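Local coordinates for ectonucleotide pyrophosphatase/phosphodiesterase family member 5 (Mus musculus, PDB 5VEO), which probably hydrolyses phosphodiester bonds as a zinc-dependent ectoenzyme of the nucleotide pyrophosphatase/phosphodiesterase family, with restricted activity on nucleotides, at residues Thr112-Gly117 with Phe136-Leu141; Gly309-Gln314 with Leu322-Tyr327; Trp26-Lys31 with Ser192-Val197; Phe37-Lys42 with Lys212-Val217. The protein carries 1 engineered substitution. All blocks are in the same frame, centred on the assembly; numbering follows the deposited sequence. Where two conformers were deposited one is given.

Interaction 1 (Thr112-Gly117 with Phe136-Leu141); sequences TNQRAG and FPTYYL
Gln114, on the last turn of helix 109-115, reaches out to the backbone between Phe136 and Thr138 and supplies both polar ends of its amide to it. NE2 donates a hydrogen bond to Phe136 O over 2.9 Å; the bond is nearly straight at 162°, and the acceptor lies close to the amide plane. The other end accepts: Thr138 N donates to Gln114 OE1 over 3.0 Å, arriving from well above the carbonyl plane rather than within it. An extended chain beyond CG delivers the amide this far from the helix. OE1 has a second partner in Ser120 OG, at the start of strand 120-123, while Ser120 N bonds Thr138 OG1, so Ser120 ties both sides of the contact together. Pro137, between the two gripped residues, sets its CA 3.3 Å from Gln114 OE1. Just past the contact the helix ends in a Schellman motif, with Gly117 at positive phi and its N bonded to Gln114 O. One side-chain amide thus satisfies a backbone acceptor and a backbone donor in the loop that leads into edge strand 139-140, a neutral link made by hydrogen bonds rather than by apolar packing.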
# COMPACT_ATOMS: atom_id res chain seq x y z
N THR A 112 -13.12 -10.69 9.46
CA THR A 112 -13.83 -11.82 8.87
C THR A 112 -13.24 -13.14 9.34
O THR A 112 -13.98 -14.07 9.71
CB THR A 112 -13.77 -11.70 7.34
OG1 THR A 112 -14.40 -10.47 6.95
CG2 THR A 112 -14.47 -12.86 6.66
N ASN A 113 -11.91 -13.23 9.38
CA ASN A 113 -11.22 -14.41 9.88
C ASN A 113 -11.63 -14.73 11.32
O ASN A 113 -11.84 -15.89 11.67
CB ASN A 113 -9.72 -14.16 9.80
CG ASN A 113 -8.90 -15.39 10.07
OD1 ASN A 113 -9.13 -16.46 9.49
ND2 ASN A 113 -7.89 -15.23 10.91
N GLN A 114 -11.70 -13.70 12.16
CA GLN A 114 -12.02 -13.90 13.57
C GLN A 114 -13.50 -14.21 13.77
O GLN A 114 -13.85 -15.00 14.67
CB GLN A 114 -11.55 -12.67 14.34
CG GLN A 114 -10.02 -12.69 14.42
CD GLN A 114 -9.35 -11.33 14.61
OE1 GLN A 114 -8.17 -11.16 14.24
NE2 GLN A 114 -10.06 -10.39 15.24
N ARG A 115 -14.38 -13.65 12.94
CA ARG A 115 -15.78 -14.03 13.00
C ARG A 115 -16.00 -15.49 12.62
O ARG A 115 -16.99 -16.09 13.05
CB ARG A 115 -16.62 -13.12 12.08
CG ARG A 115 -16.73 -11.70 12.61
CD ARG A 115 -17.53 -10.78 11.70
NE ARG A 115 -17.61 -9.44 12.30
CZ ARG A 115 -17.89 -8.33 11.63
NH1 ARG A 115 -18.10 -8.35 10.32
NH2 ARG A 115 -17.94 -7.17 12.28
N ALA A 116 -15.08 -16.07 11.86
CA ALA A 116 -15.12 -17.49 11.52
C ALA A 116 -14.47 -18.37 12.58
O ALA A 116 -14.38 -19.59 12.38
CB ALA A 116 -14.44 -17.72 10.16
N GLY A 117 -14.00 -17.79 13.68
CA GLY A 117 -13.44 -18.54 14.78
C GLY A 117 -11.93 -18.67 14.81
O GLY A 117 -11.41 -19.40 15.66
N PHE A 136 -10.26 -5.47 16.83
CA PHE A 136 -8.84 -5.47 16.50
C PHE A 136 -8.48 -6.87 16.02
O PHE A 136 -9.22 -7.83 16.26
CB PHE A 136 -7.97 -5.14 17.72
CG PHE A 136 -8.10 -3.74 18.24
CD1 PHE A 136 -7.33 -2.71 17.72
CD2 PHE A 136 -8.96 -3.46 19.27
CE1 PHE A 136 -7.43 -1.42 18.22
CE2 PHE A 136 -9.08 -2.17 19.77
CZ PHE A 136 -8.32 -1.16 19.25
N PRO A 137 -7.33 -7.02 15.36
CA PRO A 137 -6.73 -8.36 15.25
C PRO A 137 -6.58 -8.98 16.63
O PRO A 137 -6.35 -8.28 17.62
CB PRO A 137 -5.37 -8.09 14.59
CG PRO A 137 -5.51 -6.73 13.95
CD PRO A 137 -6.38 -5.98 14.92
N THR A 138 -6.70 -10.31 16.69
CA THR A 138 -6.56 -11.02 17.97
C THR A 138 -5.29 -10.60 18.70
O THR A 138 -5.31 -10.36 19.92
CB THR A 138 -6.52 -12.52 17.72
OG1 THR A 138 -7.61 -12.88 16.87
CG2 THR A 138 -6.60 -13.29 19.07
N TYR A 139 -4.18 -10.50 17.96
CA TYR A 139 -2.91 -10.01 18.46
C TYR A 139 -2.43 -8.89 17.56
O TYR A 139 -2.46 -9.03 16.33
CB TYR A 139 -1.83 -11.09 18.49
CG TYR A 139 -2.18 -12.41 19.17
CD1 TYR A 139 -2.03 -12.56 20.53
CD2 TYR A 139 -2.62 -13.51 18.44
CE1 TYR A 139 -2.32 -13.75 21.16
CE2 TYR A 139 -2.92 -14.73 19.06
CZ TYR A 139 -2.76 -14.83 20.42
OH TYR A 139 -3.05 -16.03 21.06
N TYR A 140 -1.92 -7.81 18.15
CA TYR A 140 -1.35 -6.74 17.34
C TYR A 140 -0.38 -5.92 18.18
O TYR A 140 -0.42 -5.93 19.42
CB TYR A 140 -2.44 -5.83 16.76
CG TYR A 140 -3.15 -4.99 17.78
CD1 TYR A 140 -2.71 -3.71 18.08
CD2 TYR A 140 -4.28 -5.47 18.44
CE1 TYR A 140 -3.36 -2.93 19.05
CE2 TYR A 140 -4.94 -4.70 19.40
CZ TYR A 140 -4.48 -3.43 19.69
OH TYR A 140 -5.13 -2.67 20.65
N LEU A 141 0.48 -5.22 17.50
CA LEU A 141 1.40 -4.28 18.11
C LEU A 141 0.95 -2.84 17.87
O LEU A 141 0.65 -2.48 16.73
CB LEU A 141 2.82 -4.46 17.56
CG LEU A 141 3.40 -5.88 17.55
CD1 LEU A 141 4.81 -5.90 16.96
CD2 LEU A 141 3.37 -6.50 18.95

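Interaction 2 (Gly309-Gln314 with Leu322-Tyr327); sequences GWYILQ and LGNHGY. With ZN (zinc ion), chain D; AMP (adenosine monophosphate), chain Q.
Trp310 and Tyr327 join two backbones that do not pair as strands: the nearest CA atoms, those of Gly309 and Asn324, stay 7.6 Å apart, and each strand pairs with a different partner, 311-313 with 235-237 (parallel) and 323-324 with 228-229 (antiparallel). Side chains bridge the gap. Tyr327 OH donates to Trp310 O over 2.7 Å, the hydroxyl sitting 42° out of the carbonyl plane, while the acceptor lies in the plane of the phenol ring at its edge. One face of the same ring takes Gly309, whose N is 3.6 Å from Tyr327 CZ. Next along the chain, Tyr311 crosses Asn324 at about a right angle, with Tyr311 OH 3.6 Å from Asn324 ND2 and the ring and amide planes only 20° apart. Asn324 turns its other amide atom back on its own chain, where OD1 receives His325 N at 2.9 Å. His325 then points to the active site: a chi1 of 55° places the imidazole between backbone N and carbonyl carbon, and Thr56 O bonds its ND1, fixing the ring's rotation. His325 NE2 binds zinc at 2.1 Å, alongside Asp177 and His181, and AMP O2P is a further ligand of the same ion at 1.9 Å. This metal site belongs to the alkaline phosphatase superfamily. The contact therefore rests on a neutral, buried phenol-to-carbonyl bond, made by a tyrosine that sits two residues beyond a zinc ligand.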
# COMPACT_ATOMS: atom_id res chain seq x y z
N GLY A 309 7.33 11.39 -12.08
CA GLY A 309 8.59 12.05 -11.81
C GLY A 309 8.51 13.55 -11.60
O GLY A 309 9.56 14.19 -11.40
N TRP A 310 7.31 14.12 -11.61
CA TRP A 310 7.07 15.52 -11.32
C TRP A 310 6.58 15.69 -9.88
O TRP A 310 5.87 14.83 -9.34
CB TRP A 310 6.05 16.11 -12.31
CG TRP A 310 6.69 16.35 -13.64
CD1 TRP A 310 6.95 15.42 -14.61
CD2 TRP A 310 7.25 17.58 -14.11
NE1 TRP A 310 7.62 16.01 -15.66
CE2 TRP A 310 7.80 17.34 -15.38
CE3 TRP A 310 7.31 18.87 -13.58
CZ2 TRP A 310 8.43 18.33 -16.12
CZ3 TRP A 310 7.90 19.86 -14.33
CH2 TRP A 310 8.45 19.59 -15.59
N TYR A 311 6.97 16.81 -9.28
CA TYR A 311 6.65 17.12 -7.89
C TYR A 311 5.76 18.34 -7.83
O TYR A 311 6.00 19.32 -8.54
CB TYR A 311 7.92 17.39 -7.05
CG TYR A 311 7.94 16.64 -5.75
CD1 TYR A 311 8.72 15.50 -5.61
CD2 TYR A 311 7.21 17.08 -4.65
CE1 TYR A 311 8.75 14.79 -4.43
CE2 TYR A 311 7.22 16.36 -3.45
CZ TYR A 311 8.01 15.23 -3.35
OH TYR A 311 8.07 14.50 -2.18
N ILE A 312 4.74 18.29 -6.98
CA ILE A 312 3.89 19.44 -6.72
C ILE A 312 4.32 20.07 -5.41
O ILE A 312 4.28 19.41 -4.36
CB ILE A 312 2.41 19.07 -6.67
CG1 ILE A 312 2.01 18.29 -7.92
CG2 ILE A 312 1.56 20.34 -6.48
CD1 ILE A 312 0.62 17.72 -7.83
N LEU A 313 4.69 21.34 -5.47
CA LEU A 313 5.05 22.12 -4.29
C LEU A 313 4.04 23.25 -4.17
O LEU A 313 3.73 23.91 -5.16
CB LEU A 313 6.46 22.71 -4.39
CG LEU A 313 7.59 21.80 -3.89
CD1 LEU A 313 7.79 20.57 -4.68
CD2 LEU A 313 8.90 22.59 -3.86
N GLN A 314 3.52 23.45 -2.97
CA GLN A 314 2.58 24.55 -2.83
C GLN A 314 3.32 25.87 -2.92
O GLN A 314 2.86 26.79 -3.60
CB GLN A 314 1.83 24.44 -1.52
CG GLN A 314 0.72 25.45 -1.48
CD GLN A 314 -0.18 25.24 -0.31
OE1 GLN A 314 0.20 24.67 0.71
NE2 GLN A 314 -1.41 25.70 -0.46
N LEU A 322 13.67 13.01 -3.40
CA LEU A 322 14.23 12.52 -4.65
C LEU A 322 13.51 11.28 -5.17
O LEU A 322 13.62 10.97 -6.36
CB LEU A 322 15.72 12.23 -4.47
CG LEU A 322 16.62 13.47 -4.47
CD1 LEU A 322 17.98 13.07 -3.95
CD2 LEU A 322 16.69 14.07 -5.86
N GLY A 323 12.79 10.57 -4.32
CA GLY A 323 11.91 9.51 -4.76
C GLY A 323 10.49 9.76 -4.29
O GLY A 323 10.27 10.21 -3.15
N ASN A 324 9.52 9.44 -5.14
CA ASN A 324 8.16 9.47 -4.65
C ASN A 324 7.28 8.50 -5.44
O ASN A 324 7.68 7.88 -6.43
CB ASN A 324 7.58 10.89 -4.68
CG ASN A 324 6.48 11.10 -3.63
OD1 ASN A 324 6.22 10.25 -2.77
ND2 ASN A 324 5.80 12.23 -3.74
N HIS A 325 6.05 8.39 -4.96
CA HIS A 325 5.03 7.50 -5.50
C HIS A 325 3.68 8.14 -5.21
O HIS A 325 3.60 9.17 -4.54
CB HIS A 325 5.17 6.10 -4.88
CG HIS A 325 5.13 6.12 -3.39
ND1 HIS A 325 3.95 6.03 -2.68
CD2 HIS A 325 6.10 6.35 -2.47
CE1 HIS A 325 4.21 6.14 -1.39
NE2 HIS A 325 5.50 6.35 -1.24
N GLY A 326 2.62 7.51 -5.68
CA GLY A 326 1.30 8.09 -5.67
C GLY A 326 0.73 8.32 -7.05
O GLY A 326 -0.49 8.51 -7.18
N TYR A 327 1.59 8.24 -8.07
CA TYR A 327 1.24 8.44 -9.46
C TYR A 327 0.28 7.36 -9.98
O TYR A 327 0.05 6.32 -9.35
CB TYR A 327 2.50 8.45 -10.31
CG TYR A 327 3.53 9.46 -9.86
CD1 TYR A 327 3.45 10.78 -10.28
CD2 TYR A 327 4.55 9.12 -8.99
CE1 TYR A 327 4.38 11.72 -9.87
CE2 TYR A 327 5.48 10.05 -8.57
CZ TYR A 327 5.39 11.35 -9.01
OH TYR A 327 6.32 12.27 -8.58
ZN ZN D . 6.48 6.29 0.58
P AMP Q . 3.92 5.76 2.09
O1P AMP Q . 2.61 6.19 1.48
O2P AMP Q . 5.03 6.77 1.80
O3P AMP Q . 4.34 4.35 1.70
O5' AMP Q . 3.74 5.73 3.69
C5' AMP Q . 4.61 4.89 4.46
C4' AMP Q . 4.97 5.46 5.80
O4' AMP Q . 3.85 5.33 6.67
C3' AMP Q . 6.11 4.71 6.49
O3' AMP Q . 7.29 5.47 6.47
C2' AMP Q . 5.63 4.52 7.94
O2' AMP Q . 6.53 4.94 8.92
C1' AMP Q . 4.33 5.30 7.99
N9 AMP Q . 3.33 4.69 8.83
C8 AMP Q . 2.72 3.50 8.66
N7 AMP Q . 1.82 3.30 9.65
C5 AMP Q . 1.88 4.40 10.45
C6 AMP Q . 1.20 4.87 11.67
N6 AMP Q . 0.26 4.10 12.25
N1 AMP Q . 1.54 6.07 12.17
C2 AMP Q . 2.47 6.87 11.61
N3 AMP Q . 3.13 6.52 10.49
C4 AMP Q . 2.87 5.31 9.90

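Interaction 3 (Trp26-Lys31 with Ser192-Val197); sequences WDYLYK and SVISDV
Tyr28 and Ile194 are brought together by the way both side chains leave the main chain. Tyr28 has CG beside its backbone N (chi1 -80°), and a chi2 of 178° puts its CA in the plane of the ring, so that a face is presented to helix 190-210; Ile194 meets it with CG1 beside its own N and CD1 carried outward by an extended chi2 of 162°. In this alkaline phosphatase-like alpha/beta fold the contact packs the 3-10 turn 28-30, which follows strand 16-21, against the helix that leads on toward strand 218-222. Ile194 CD1 makes a CH-pi contact over the ring face, 4.0 Å from its centroid and displaced toward the CG side. CG2, the other branch of the same residue, rests 3.6 Å from Tyr28 O, an atom already engaged by Lys31 N within the turn. Lys31 approaches with its aliphatic part and crosses Ile194 at about a right angle, while its ammonium group continues to Pro185 O. Pro185 and Met227 also pack on Tyr28, which adds to the enclosure of its ring. Ile194 CD1 touches both side chains, 3.6 Å from Tyr28 CG and 3.5 Å from Lys31 CD.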
# COMPACT_ATOMS: atom_id res chain seq x y z
N TRP A 26 8.77 -3.53 -8.26
CA TRP A 26 8.82 -4.89 -8.80
C TRP A 26 10.21 -5.25 -9.34
O TRP A 26 10.66 -6.41 -9.22
CB TRP A 26 7.75 -5.05 -9.89
CG TRP A 26 8.04 -4.21 -11.08
CD1 TRP A 26 7.85 -2.87 -11.22
CD2 TRP A 26 8.64 -4.66 -12.30
NE1 TRP A 26 8.31 -2.45 -12.46
CE2 TRP A 26 8.80 -3.55 -13.13
CE3 TRP A 26 9.06 -5.92 -12.75
CZ2 TRP A 26 9.35 -3.64 -14.41
CZ3 TRP A 26 9.62 -6.01 -14.03
CH2 TRP A 26 9.74 -4.87 -14.83
N ASP A 27 10.92 -4.30 -9.94
CA ASP A 27 12.21 -4.58 -10.56
C ASP A 27 13.40 -4.37 -9.62
O ASP A 27 14.54 -4.58 -10.04
CB ASP A 27 12.38 -3.74 -11.82
CG ASP A 27 12.43 -2.25 -11.52
OD1 ASP A 27 12.88 -1.48 -12.40
OD2 ASP A 27 12.06 -1.86 -10.40
N TYR A 28 13.16 -4.04 -8.35
CA TYR A 28 14.26 -3.93 -7.40
C TYR A 28 15.00 -5.26 -7.22
O TYR A 28 16.17 -5.25 -6.84
CB TYR A 28 13.75 -3.45 -6.04
CG TYR A 28 13.48 -1.97 -5.86
CD1 TYR A 28 12.97 -1.51 -4.67
CD2 TYR A 28 13.77 -1.02 -6.83
CE1 TYR A 28 12.74 -0.17 -4.43
CE2 TYR A 28 13.53 0.34 -6.60
CZ TYR A 28 13.03 0.75 -5.39
OH TYR A 28 12.80 2.09 -5.15
N LEU A 29 14.31 -6.39 -7.47
CA LEU A 29 14.91 -7.73 -7.42
C LEU A 29 16.19 -7.82 -8.23
O LEU A 29 17.03 -8.68 -7.96
CB LEU A 29 13.93 -8.77 -7.98
CG LEU A 29 12.61 -8.92 -7.24
CD1 LEU A 29 11.75 -9.95 -7.96
CD2 LEU A 29 12.88 -9.35 -5.80
N TYR A 30 16.31 -6.98 -9.24
CA TYR A 30 17.40 -7.07 -10.20
C TYR A 30 18.47 -6.00 -10.03
O TYR A 30 19.43 -5.98 -10.81
CB TYR A 30 16.82 -6.99 -11.61
CG TYR A 30 15.72 -7.99 -11.84
CD1 TYR A 30 15.90 -9.33 -11.56
CD2 TYR A 30 14.48 -7.58 -12.31
CE1 TYR A 30 14.89 -10.25 -11.77
CE2 TYR A 30 13.46 -8.49 -12.52
CZ TYR A 30 13.67 -9.82 -12.25
OH TYR A 30 12.66 -10.74 -12.47
N LYS A 31 18.32 -5.11 -9.04
CA LYS A 31 19.28 -4.03 -8.83
C LYS A 31 20.56 -4.52 -8.17
O LYS A 31 21.63 -3.92 -8.38
CB LYS A 31 18.65 -2.92 -7.98
CG LYS A 31 17.74 -1.98 -8.79
CD LYS A 31 17.31 -0.73 -7.98
CE LYS A 31 16.58 0.28 -8.83
NZ LYS A 31 17.56 1.05 -9.65
N SER A 192 22.18 -0.84 -1.45
CA SER A 192 22.41 -1.17 -0.05
C SER A 192 21.12 -1.54 0.67
O SER A 192 21.07 -2.50 1.46
CB SER A 192 23.10 0.00 0.64
OG SER A 192 24.29 0.36 -0.05
N VAL A 193 20.05 -0.76 0.45
CA VAL A 193 18.82 -1.02 1.19
C VAL A 193 18.12 -2.24 0.63
O VAL A 193 17.55 -3.04 1.38
CB VAL A 193 17.90 0.21 1.25
CG1 VAL A 193 17.33 0.57 -0.06
CG2 VAL A 193 16.74 -0.05 2.21
N ILE A 194 18.16 -2.44 -0.70
CA ILE A 194 17.57 -3.65 -1.27
C ILE A 194 18.31 -4.89 -0.76
O ILE A 194 17.68 -5.90 -0.40
CB ILE A 194 17.55 -3.57 -2.81
CG1 ILE A 194 16.66 -2.39 -3.27
CG2 ILE A 194 17.06 -4.90 -3.39
CD1 ILE A 194 16.88 -1.95 -4.70
N SER A 195 19.64 -4.85 -0.73
CA SER A 195 20.40 -5.97 -0.18
C SER A 195 20.01 -6.24 1.27
O SER A 195 19.88 -7.40 1.69
CB SER A 195 21.90 -5.68 -0.26
OG SER A 195 22.38 -5.67 -1.59
N ASP A 196 19.80 -5.18 2.04
CA ASP A 196 19.42 -5.36 3.43
C ASP A 196 18.03 -5.98 3.56
O ASP A 196 17.81 -6.84 4.43
CB ASP A 196 19.45 -4.05 4.18
CG ASP A 196 19.17 -4.25 5.66
OD1 ASP A 196 20.02 -4.85 6.35
OD2 ASP A 196 18.09 -3.88 6.12
N VAL A 197 17.09 -5.54 2.73
CA VAL A 197 15.75 -6.13 2.76
C VAL A 197 15.82 -7.60 2.37
O VAL A 197 15.15 -8.44 2.99
CB VAL A 197 14.80 -5.33 1.86
CG1 VAL A 197 13.47 -6.07 1.68
CG2 VAL A 197 14.56 -3.96 2.48

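Interaction 4 (Phe37-Lys42 with Lys212-Val217); sequences FHYIMK and KLWNNV
Trp214 carries the whole contact from its side, meeting Tyr39 and Ile40 of helix 35-42 with the far rim of its indole. Its segment starts at Lys212, whose positive phi ends helix 190-210 in a Schellman motif, and Leu213 follows as the chain turns. Trp214 comes next and reaches across with CG anti to its backbone N (chi1 174°). Its CZ2 lies 3.5 Å from Tyr39 CE2; the two ring planes are tilted by only 24°, but centroids 5.9 Å apart mean that they are slid past each other and barely overlap. Ile40 touches at the indole edge, near the ring plane, with CG1 4.2 Å from Trp214 CH2. Lys209 serves both aromatics, hydrogen-bonding Tyr39 OH and making a cation-pi interaction with Trp214, whose ring also stacks on His341. Beyond Trp214, Asn216 braces the loop: ND2 donates an almost straight bond to Lys212 O over 3.0 Å, with Lys15 bonded to OD1. Val217 then leads into strand 218-222. Across the two segments the chemistry is purely apolar and aromatic; the polar component comes from Lys209, whose charge would be expected to polarise the phenol and the indole together at this helix-loop junction.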
# COMPACT_ATOMS: atom_id res chain seq x y z
N PHE A 37 15.12 -13.53 -2.01
CA PHE A 37 13.98 -13.43 -2.92
C PHE A 37 14.04 -14.53 -3.98
O PHE A 37 13.03 -15.15 -4.29
CB PHE A 37 13.92 -12.06 -3.59
CG PHE A 37 13.38 -10.96 -2.69
CD1 PHE A 37 12.03 -10.69 -2.64
CD2 PHE A 37 14.23 -10.20 -1.91
CE1 PHE A 37 11.52 -9.67 -1.82
CE2 PHE A 37 13.73 -9.18 -1.09
CZ PHE A 37 12.37 -8.93 -1.04
N HIS A 38 15.23 -14.78 -4.54
CA HIS A 38 15.35 -15.78 -5.59
C HIS A 38 15.12 -17.19 -5.05
O HIS A 38 14.61 -18.05 -5.78
CB HIS A 38 16.71 -15.63 -6.28
CG HIS A 38 16.72 -14.57 -7.33
ND1 HIS A 38 16.83 -13.23 -7.03
CD2 HIS A 38 16.59 -14.65 -8.68
CE1 HIS A 38 16.79 -12.53 -8.15
NE2 HIS A 38 16.63 -13.36 -9.17
N TYR A 39 15.44 -17.43 -3.78
CA TYR A 39 15.14 -18.72 -3.17
C TYR A 39 13.63 -18.96 -3.10
O TYR A 39 13.15 -20.06 -3.41
CB TYR A 39 15.77 -18.78 -1.78
CG TYR A 39 15.45 -20.02 -1.00
CD1 TYR A 39 16.09 -21.22 -1.27
CD2 TYR A 39 14.51 -20.00 0.02
CE1 TYR A 39 15.81 -22.37 -0.54
CE2 TYR A 39 14.23 -21.14 0.76
CZ TYR A 39 14.87 -22.32 0.47
OH TYR A 39 14.56 -23.45 1.22
N ILE A 40 12.86 -17.94 -2.72
CA ILE A 40 11.41 -18.08 -2.74
C ILE A 40 10.90 -18.30 -4.17
O ILE A 40 10.02 -19.13 -4.41
CB ILE A 40 10.75 -16.85 -2.10
CG1 ILE A 40 11.00 -16.89 -0.58
CG2 ILE A 40 9.25 -16.83 -2.40
CD1 ILE A 40 10.48 -15.71 0.18
N MET A 41 11.43 -17.53 -5.13
CA MET A 41 11.02 -17.70 -6.52
C MET A 41 11.23 -19.14 -6.99
O MET A 41 10.32 -19.76 -7.55
CB MET A 41 11.79 -16.72 -7.41
CG MET A 41 11.37 -15.28 -7.20
SD MET A 41 12.63 -14.09 -7.72
CE MET A 41 12.90 -14.60 -9.39
N LYS A 42 12.43 -19.68 -6.75
CA LYS A 42 12.77 -21.03 -7.23
C LYS A 42 11.86 -22.08 -6.60
O LYS A 42 11.63 -23.16 -7.18
CB LYS A 42 14.23 -21.31 -6.90
CG LYS A 42 14.78 -22.66 -7.35
CD LYS A 42 16.15 -22.92 -6.71
CE LYS A 42 16.62 -24.37 -6.90
NZ LYS A 42 16.26 -25.27 -5.75
N LYS A 212 9.59 -24.65 12.56
CA LYS A 212 8.85 -25.72 11.89
C LYS A 212 7.56 -25.19 11.27
O LYS A 212 6.54 -25.87 11.24
CB LYS A 212 8.55 -26.87 12.87
CG LYS A 212 9.81 -27.39 13.48
CD LYS A 212 9.56 -28.61 14.37
CE LYS A 212 10.60 -28.70 15.48
NZ LYS A 212 10.66 -30.05 16.14
N LEU A 213 7.62 -23.97 10.73
CA LEU A 213 6.51 -23.35 10.04
C LEU A 213 6.74 -23.21 8.54
O LEU A 213 5.78 -22.98 7.81
CB LEU A 213 6.24 -21.94 10.58
CG LEU A 213 5.80 -21.83 12.05
CD1 LEU A 213 5.87 -20.38 12.47
CD2 LEU A 213 4.40 -22.34 12.17
N TRP A 214 7.99 -23.34 8.08
CA TRP A 214 8.32 -23.02 6.69
C TRP A 214 7.47 -23.81 5.70
O TRP A 214 7.02 -23.27 4.68
CB TRP A 214 9.80 -23.28 6.45
CG TRP A 214 10.24 -23.12 5.04
CD1 TRP A 214 10.68 -24.10 4.20
CD2 TRP A 214 10.27 -21.90 4.28
NE1 TRP A 214 11.00 -23.57 2.97
CE2 TRP A 214 10.75 -22.22 2.99
CE3 TRP A 214 9.94 -20.57 4.57
CZ2 TRP A 214 10.91 -21.25 1.99
CZ3 TRP A 214 10.09 -19.61 3.57
CH2 TRP A 214 10.57 -19.96 2.30
N ASN A 215 7.25 -25.10 5.94
CA ASN A 215 6.46 -25.84 4.98
C ASN A 215 4.99 -26.00 5.36
O ASN A 215 4.29 -26.79 4.73
CB ASN A 215 7.14 -27.20 4.72
CG ASN A 215 8.31 -27.05 3.78
OD1 ASN A 215 8.17 -26.48 2.67
ND2 ASN A 215 9.49 -27.46 4.22
N ASN A 216 4.47 -25.24 6.33
CA ASN A 216 3.03 -25.24 6.56
C ASN A 216 2.43 -23.85 6.70
O ASN A 216 1.26 -23.74 7.10
CB ASN A 216 2.64 -26.06 7.80
CG ASN A 216 3.53 -25.83 8.97
OD1 ASN A 216 3.22 -25.04 9.86
ND2 ASN A 216 4.67 -26.50 8.97
N VAL A 217 3.19 -22.80 6.43
CA VAL A 217 2.65 -21.44 6.32
C VAL A 217 2.82 -21.03 4.88
O VAL A 217 3.88 -21.25 4.30
CB VAL A 217 3.40 -20.47 7.25
CG1 VAL A 217 3.01 -19.01 6.92
CG2 VAL A 217 3.13 -20.81 8.71

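Overall arrangement
Interactions 2, 3 and 4 are largely buried, whereas interaction 1 is only partly so, at one edge of the main sheet. Interactions 3 and 4 share elements: strand 16-21 is followed by the turn of one and helix 35-42 of the other, and both meet helix 190-210 or the loop after it. They touch directly, Leu29 CD2 lying 3.5 Å from Phe37 CD1, and both rely on apolar and aromatic packing. Interactions 1 and 2 instead use side-chain hydrogen bonds to the main chain, to a carbonyl in both and also from an N-H in interaction 1. They stand on opposite sides of the chain's centre, with centres about 36 Å apart, and only interaction 2 contains a zinc ligand.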